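Local coordinates for protein transmembrane oligosaccharyl transferase, putative (Archaeoglobus fulgidus, PDB 3VGP) that is the C-terminal globular domain of a putative membrane-embedded oligosaccharyl transferase of the archaeal AglB family, a mixed alpha/beta domain, at residues Tyr33-Trp38 with Tyr88-Asp93. The protein carries 1 engineered substitution. Residues are numbered along the deposited sequence; the frame is centred on the assembly and turned at random.
Sequences YSVMSW and YVVTAD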
loop_
_atom_site.group_PDB
_atom_site.type_symbol
_atom_site.label_atom_id
_atom_site.label_comp_id
_atom_site.label_asym_id
_atom_site.label_seq_id
_atom_site.Cartn_x
_atom_site.Cartn_y
_atom_site.Cartn_z
ATOM N N TYR A 33 8.631 -4.537 -8.468
ATOM C CA TYR A 33 7.602 -5.351 -7.833
ATOM C C TYR A 33 6.232 -4.828 -8.253
ATOM O O TYR A 33 6.092 -3.665 -8.625
ATOM C CB TYR A 33 7.748 -5.439 -6.301
ATOM C CG TYR A 33 7.716 -4.158 -5.508
ATOM C CD1 TYR A 33 8.878 -3.425 -5.282
ATOM C CD2 TYR A 33 6.530 -3.720 -4.918
ATOM C CE1 TYR A 33 8.866 -2.283 -4.477
ATOM C CE2 TYR A 33 6.506 -2.582 -4.113
ATOM C CZ TYR A 33 7.674 -1.871 -3.896
ATOM O OH TYR A 33 7.652 -0.749 -3.098
ATOM N N SER A 34 5.234 -5.702 -8.206
ATOM C CA SER A 34 3.892 -5.371 -8.666
ATOM C C SER A 34 2.878 -4.854 -7.664
ATOM O O SER A 34 1.978 -4.101 -8.032
ATOM C CB SER A 34 3.284 -6.593 -9.354
ATOM O OG SER A 34 4.074 -6.998 -10.455
ATOM N N VAL A 35 3.011 -5.266 -6.413
ATOM C CA VAL A 35 2.048 -4.867 -5.400
ATOM C C VAL A 35 2.648 -4.059 -4.265
ATOM O O VAL A 35 3.652 -4.454 -3.673
ATOM C CB VAL A 35 1.357 -6.113 -4.799
ATOM C CG1 VAL A 35 0.328 -5.691 -3.747
ATOM C CG2 VAL A 35 0.707 -6.932 -5.909
HETATM N N MSE A 36 2.036 -2.917 -3.978
HETATM C CA MSE A 36 2.487 -2.086 -2.874
HETATM C C MSE A 36 1.463 -2.158 -1.758
HETATM O O MSE A 36 0.309 -1.762 -1.934
HETATM C CB MSE A 36 2.648 -0.634 -3.291
HETATM C CG MSE A 36 2.975 0.242 -2.105
HETATM SE SE MSE A 36 3.216 2.038 -2.635
HETATM C CE MSE A 36 4.988 1.888 -3.325
ATOM N N SER A 37 1.887 -2.662 -0.605
ATOM C CA SER A 37 0.994 -2.792 0.536
ATOM C C SER A 37 1.819 -2.694 1.811
ATOM O O SER A 37 3.052 -2.702 1.758
ATOM C CB SER A 37 0.279 -4.147 0.479
ATOM O OG SER A 37 -0.764 -4.229 1.437
ATOM N N TRP A 38 1.137 -2.593 2.949
ATOM C CA TRP A 38 1.808 -2.506 4.236
ATOM C C TRP A 38 1.887 -3.920 4.780
ATOM O O TRP A 38 0.891 -4.484 5.233
ATOM C CB TRP A 38 1.026 -1.621 5.203
ATOM C CG TRP A 38 1.764 -1.372 6.483
ATOM C CD1 TRP A 38 1.387 -1.760 7.739
ATOM C CD2 TRP A 38 3.008 -0.683 6.633
ATOM N NE1 TRP A 38 2.320 -1.355 8.661
ATOM C CE2 TRP A 38 3.325 -0.691 8.010
ATOM C CE3 TRP A 38 3.885 -0.060 5.739
ATOM C CZ2 TRP A 38 4.486 -0.100 8.513
ATOM C CZ3 TRP A 38 5.041 0.530 6.240
ATOM C CH2 TRP A 38 5.329 0.504 7.614
ATOM N N TYR A 88 -0.508 -2.485 -8.600
ATOM C CA TYR A 88 -1.544 -2.414 -7.578
ATOM C C TYR A 88 -1.085 -1.842 -6.250
ATOM O O TYR A 88 0.031 -2.097 -5.789
ATOM C CB TYR A 88 -2.119 -3.806 -7.309
ATOM C CG TYR A 88 -2.802 -4.447 -8.495
ATOM C CD1 TYR A 88 -3.915 -3.854 -9.083
ATOM C CD2 TYR A 88 -2.341 -5.654 -9.017
ATOM C CE1 TYR A 88 -4.558 -4.451 -10.167
ATOM C CE2 TYR A 88 -2.976 -6.260 -10.105
ATOM C CZ TYR A 88 -4.084 -5.649 -10.671
ATOM O OH TYR A 88 -4.722 -6.231 -11.745
ATOM N N VAL A 89 -1.973 -1.063 -5.642
ATOM C CA VAL A 89 -1.749 -0.485 -4.326
ATOM C C VAL A 89 -2.935 -1.000 -3.513
ATOM O O VAL A 89 -4.080 -0.918 -3.957
ATOM C CB VAL A 89 -1.780 1.058 -4.355
ATOM C CG1 VAL A 89 -1.709 1.595 -2.937
ATOM C CG2 VAL A 89 -0.600 1.587 -5.162
ATOM N N VAL A 90 -2.670 -1.530 -2.327
ATOM C CA VAL A 90 -3.744 -2.090 -1.514
ATOM C C VAL A 90 -3.862 -1.419 -0.155
ATOM O O VAL A 90 -2.861 -1.211 0.528
ATOM C CB VAL A 90 -3.523 -3.601 -1.293
ATOM C CG1 VAL A 90 -4.745 -4.220 -0.624
ATOM C CG2 VAL A 90 -3.237 -4.280 -2.624
ATOM N N THR A 91 -5.092 -1.091 0.231
ATOM C CA THR A 91 -5.353 -0.455 1.520
ATOM C C THR A 91 -6.351 -1.304 2.307
ATOM O O THR A 91 -6.897 -2.275 1.787
ATOM C CB THR A 91 -5.929 0.978 1.355
ATOM O OG1 THR A 91 -7.217 0.922 0.725
ATOM C CG2 THR A 91 -4.990 1.832 0.497
ATOM N N ALA A 92 -6.565 -0.945 3.570
ATOM C CA ALA A 92 -7.504 -1.658 4.435
ATOM C C ALA A 92 -7.779 -0.759 5.631
ATOM O O ALA A 92 -7.003 0.155 5.911
ATOM C CB ALA A 92 -6.906 -2.985 4.897
ATOM N N ASP A 93 -8.870 -1.008 6.349
ATOM C CA ASP A 93 -9.186 -0.157 7.495
ATOM C C ASP A 93 -8.040 -0.097 8.496
ATOM O O ASP A 93 -7.770 0.959 9.076
ATOM C CB ASP A 93 -10.441 -0.650 8.229
ATOM C CG ASP A 93 -11.719 -0.395 7.456
ATOM O OD1 ASP A 93 -11.713 0.453 6.539
ATOM O OD2 ASP A 93 -12.745 -1.036 7.787
HETATM O O HOH W 1 -1.704 -2.240 2.845
#
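Three backbone hydrogen bonds zip the short strand 35-36 to strand 88-91, side by side and running the same way. Y88 N donates to S34 O at 3.0 Å, almost dead straight (177° at the hydrogen). Y88 O then accepts from M36 N, the shortest of the three at 2.8 Å, and V90 N closes the ladder on M36 O at 3.0 Å. In each the donor comes in nearly along the C=O axis, and M36, using both N and O, bridges the strand partners on either side of V89. The same two carbonyls each receive a CA-H as well: V35 CA lies 3.4 Å from Y88 O, and V89 CA 3.4 Å from M36 O.

Past M36 the chains spread, and a water takes over where the next direct bond would fall. It accepts from W38 N and donates to V90 O at 2.8 Å, so both backbone groups are still satisfied. S37 OG, anti to its backbone N, lies 2.6 Å from the same water.

On one face of the sheet V35 CG1, also anti to its N, meets V90 CG2 at 4.0 Å, the two branched side chains crossing obliquely under helix 6-20, whose W8 and M15 touch V90. The ring of Y88 swings clear of the neighbouring strand, and its hydroxyl is hydrogen-bonded to S18. The other face carries M36 and V89, both against F68 of helix 58-69.

V89 and T91 spend their outward backbone groups on strand 156-161, while S34 and V35 have further backbone hydrogen bonds to A52 and V53. Helices packed on both faces and a buried parallel pair, joined by a mostly helical connection, mark the central mixed sheet of an alpha/beta domain, here within the AglB core.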